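Local coordinates for protein 2-polyprenyl-6-methoxyphenol hydroxylase-like FAD-dependent oxidoreductase (Streptomyces sp. NRRL 11266, PDB 6UI5) that binds flavin-adenine dinucleotide through a Rossmann-type domain and belongs to a family of FAD-dependent oxidoreductases with a probably thioredoxin-like C-terminal region, at residues Trp482-Asp485 with Glu486-Thr489. Sequence-based numbering, arbitrary orientation.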
ATOM      1  N   TRP A 482     -33.102  -2.182  -9.536  1.00 49.62           N
ATOM      2  CA  TRP A 482     -34.050  -2.490  -8.472  1.00 47.36           C
ATOM      3  C   TRP A 482     -35.327  -1.678  -8.632  1.00 42.66           C
ATOM      4  O   TRP A 482     -35.350  -0.623  -9.272  1.00 59.42           O
ATOM      5  CB  TRP A 482     -33.422  -2.227  -7.076  1.00 46.86           C
ATOM      6  CG  TRP A 482     -32.268  -3.110  -6.787  1.00 56.71           C
ATOM      7  CD1 TRP A 482     -31.746  -4.069  -7.614  1.00 62.03           C
ATOM      8  CD2 TRP A 482     -31.458  -3.111  -5.611  1.00 63.99           C
ATOM      9  NE1 TRP A 482     -30.668  -4.672  -7.013  1.00 67.99           N
ATOM     10  CE2 TRP A 482     -30.469  -4.103  -5.787  1.00 62.10           C
ATOM     11  CE3 TRP A 482     -31.475  -2.374  -4.414  1.00 57.16           C
ATOM     12  CZ2 TRP A 482     -29.512  -4.383  -4.815  1.00 67.16           C
ATOM     13  CZ3 TRP A 482     -30.518  -2.653  -3.449  1.00 58.19           C
ATOM     14  CH2 TRP A 482     -29.549  -3.649  -3.655  1.00 55.52           C
ATOM     15  N   GLY A 483     -36.397  -2.166  -8.031  1.00 40.38           N
ATOM     16  CA  GLY A 483     -37.702  -1.549  -8.181  1.00 38.89           C
ATOM     17  C   GLY A 483     -38.533  -1.831  -6.985  1.00 49.52           C
ATOM     18  O   GLY A 483     -38.006  -2.001  -5.883  1.00 65.00           O
ATOM     19  N   GLN A 484     -39.851  -1.888  -7.191  1.00 46.84           N
ATOM     20  CA  GLN A 484     -40.768  -1.861  -6.063  1.00 51.29           C
ATOM     21  C   GLN A 484     -40.666  -3.120  -5.205  1.00 65.62           C
ATOM     22  O   GLN A 484     -40.941  -3.065  -3.998  1.00 75.15           O
ATOM     23  CB  GLN A 484     -42.194  -1.626  -6.559  1.00 53.67           C
ATOM     24  CG  GLN A 484     -43.166  -1.162  -5.477  1.00 69.92           C
ATOM     25  CD  GLN A 484     -42.843   0.243  -4.937  1.00 72.91           C
ATOM     26  OE1 GLN A 484     -42.239   1.057  -5.632  1.00 76.92           O
ATOM     27  NE2 GLN A 484     -43.238   0.512  -3.712  1.00 72.95           N
ATOM     28  N   ASP A 485     -40.239  -4.247  -5.773  1.00 72.39           N
ATOM     29  CA  ASP A 485     -40.186  -5.452  -4.948  1.00 78.26           C
ATOM     30  C   ASP A 485     -38.933  -5.475  -4.071  1.00 65.82           C
ATOM     31  O   ASP A 485     -38.997  -5.893  -2.909  1.00 63.79           O
ATOM     32  CB  ASP A 485     -40.270  -6.716  -5.816  1.00 77.53           C
ATOM     33  CG  ASP A 485     -40.330  -8.000  -4.980  1.00 86.63           C
ATOM     34  OD1 ASP A 485     -40.761  -7.948  -3.805  1.00108.15           O
ATOM     35  OD2 ASP A 485     -39.912  -9.061  -5.480  1.00 79.94           O
ATOM     36  N   GLU A 486     -37.791  -5.049  -4.620  1.00 54.43           N
ATOM     37  CA  GLU A 486     -36.569  -4.941  -3.840  1.00 44.34           C
ATOM     38  C   GLU A 486     -36.739  -3.959  -2.690  1.00 58.79           C
ATOM     39  O   GLU A 486     -36.286  -4.215  -1.572  1.00 53.29           O
ATOM     40  CB  GLU A 486     -35.408  -4.478  -4.722  1.00 43.75           C
ATOM     41  CG  GLU A 486     -34.859  -5.490  -5.670  1.00 59.54           C
ATOM     42  CD  GLU A 486     -35.773  -5.702  -6.880  1.00 68.00           C
ATOM     43  OE1 GLU A 486     -35.578  -6.724  -7.582  1.00 57.20           O
ATOM     44  OE2 GLU A 486     -36.681  -4.852  -7.098  1.00 61.14           O
ATOM     45  N   LEU A 487     -37.363  -2.813  -2.956  1.00 66.12           N
ATOM     46  CA  LEU A 487     -37.651  -1.865  -1.890  1.00 65.69           C
ATOM     47  C   LEU A 487     -38.452  -2.512  -0.767  1.00 72.66           C
ATOM     48  O   LEU A 487     -38.184  -2.254   0.412  1.00 78.29           O
ATOM     49  CB  LEU A 487     -38.387  -0.663  -2.460  1.00 61.92           C
ATOM     50  CG  LEU A 487     -39.007   0.368  -1.531  1.00 58.92           C
ATOM     51  CD1 LEU A 487     -38.955   1.665  -2.245  1.00 65.45           C
ATOM     52  CD2 LEU A 487     -40.436   0.017  -1.328  1.00 64.60           C
ATOM     53  N   ARG A 488     -39.451  -3.342  -1.105  1.00 67.63           N
ATOM     54  CA  ARG A 488     -40.204  -4.044  -0.059  1.00 65.29           C
ATOM     55  C   ARG A 488     -39.309  -5.024   0.706  1.00 62.43           C
ATOM     56  O   ARG A 488     -39.560  -5.321   1.883  1.00 58.76           O
ATOM     57  CB  ARG A 488     -41.417  -4.790  -0.656  1.00 53.56           C
ATOM     58  CG  ARG A 488     -42.666  -3.936  -0.950  1.00 54.31           C
ATOM     59  CD  ARG A 488     -43.909  -4.769  -1.349  1.00 62.89           C
ATOM     60  NE  ARG A 488     -43.805  -5.392  -2.685  1.00 79.70           N
ATOM     61  CZ  ARG A 488     -44.244  -4.852  -3.832  1.00 83.18           C
ATOM     62  NH1 ARG A 488     -44.832  -3.658  -3.846  1.00 78.01           N
ATOM     63  NH2 ARG A 488     -44.101  -5.509  -4.981  1.00 82.87           N
ATOM     64  N   THR A 489     -38.272  -5.548   0.056  1.00 55.67           N
ATOM     65  CA  THR A 489     -37.348  -6.425   0.761  1.00 63.25           C
ATOM     66  C   THR A 489     -36.491  -5.614   1.734  1.00 63.52           C
ATOM     67  O   THR A 489     -36.455  -5.893   2.939  1.00 59.37           O
ATOM     68  CB  THR A 489     -36.491  -7.187  -0.259  1.00 61.08           C
ATOM     69  OG1 THR A 489     -37.320  -8.107  -1.004  1.00 60.82           O
ATOM     70  CG2 THR A 489     -35.359  -7.948   0.445  1.00 46.88           C
TER
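The carbonyl oxygen of Gly483 is gripped twice: Leu487 N reaches Gly483 O at 3.1 Å in an almost straight bond, and the indole NE1 of Trp476, on strand 474-477, supplies a second N-H. Gly483 is the N-cap of helix 484-495, and its own amide is taken up by a side chain of the first turn, Gly483 N lying 2.9 Å from Glu486 OE2. The amide meets that oxygen from above the carboxylate plane rather than within it. In Glu486, chi1 (-74°) sets CG beside the backbone N, anti to the carbonyl carbon, and lays it over the five-membered ring of Trp482 in a CH-pi contact, 3.7 Å from Trp482 CG. The bend at chi2 (76°) then turns the carboxylate back to Gly483 N. The indole and carboxylate planes are only 13° apart.

On another side of the turn, Arg488 folds back at chi3, bringing the centre of its guanidinium over the carbonyl oxygen of Gln484, which also accepts the backbone bond from Arg488 N at 3.3 Å. Arg488 NH1 lies 3.4 Å from Gln484 CG, the two side chains crossing at about a right angle. Both polar ends converge on Glu444: OE2 of that residue forms a salt bridge with Arg488 NH1 and accepts a hydrogen bond from Gln484 NE2, which also binds Gln442 O. Asp485 OD1 stays 4.1 Å from Arg488 NE, beyond a salt bridge. One residue further along, Thr489 N bonds to Asp485 O at 3.1 Å, and Thr489 OG1 adds a weak bond to the same oxygen.

The Glu486 carboxylate returning to the N-cap amide is the half of a capping box that a glycine N-cap permits, here opening the final helix of the probably thioredoxin-like C-terminal region.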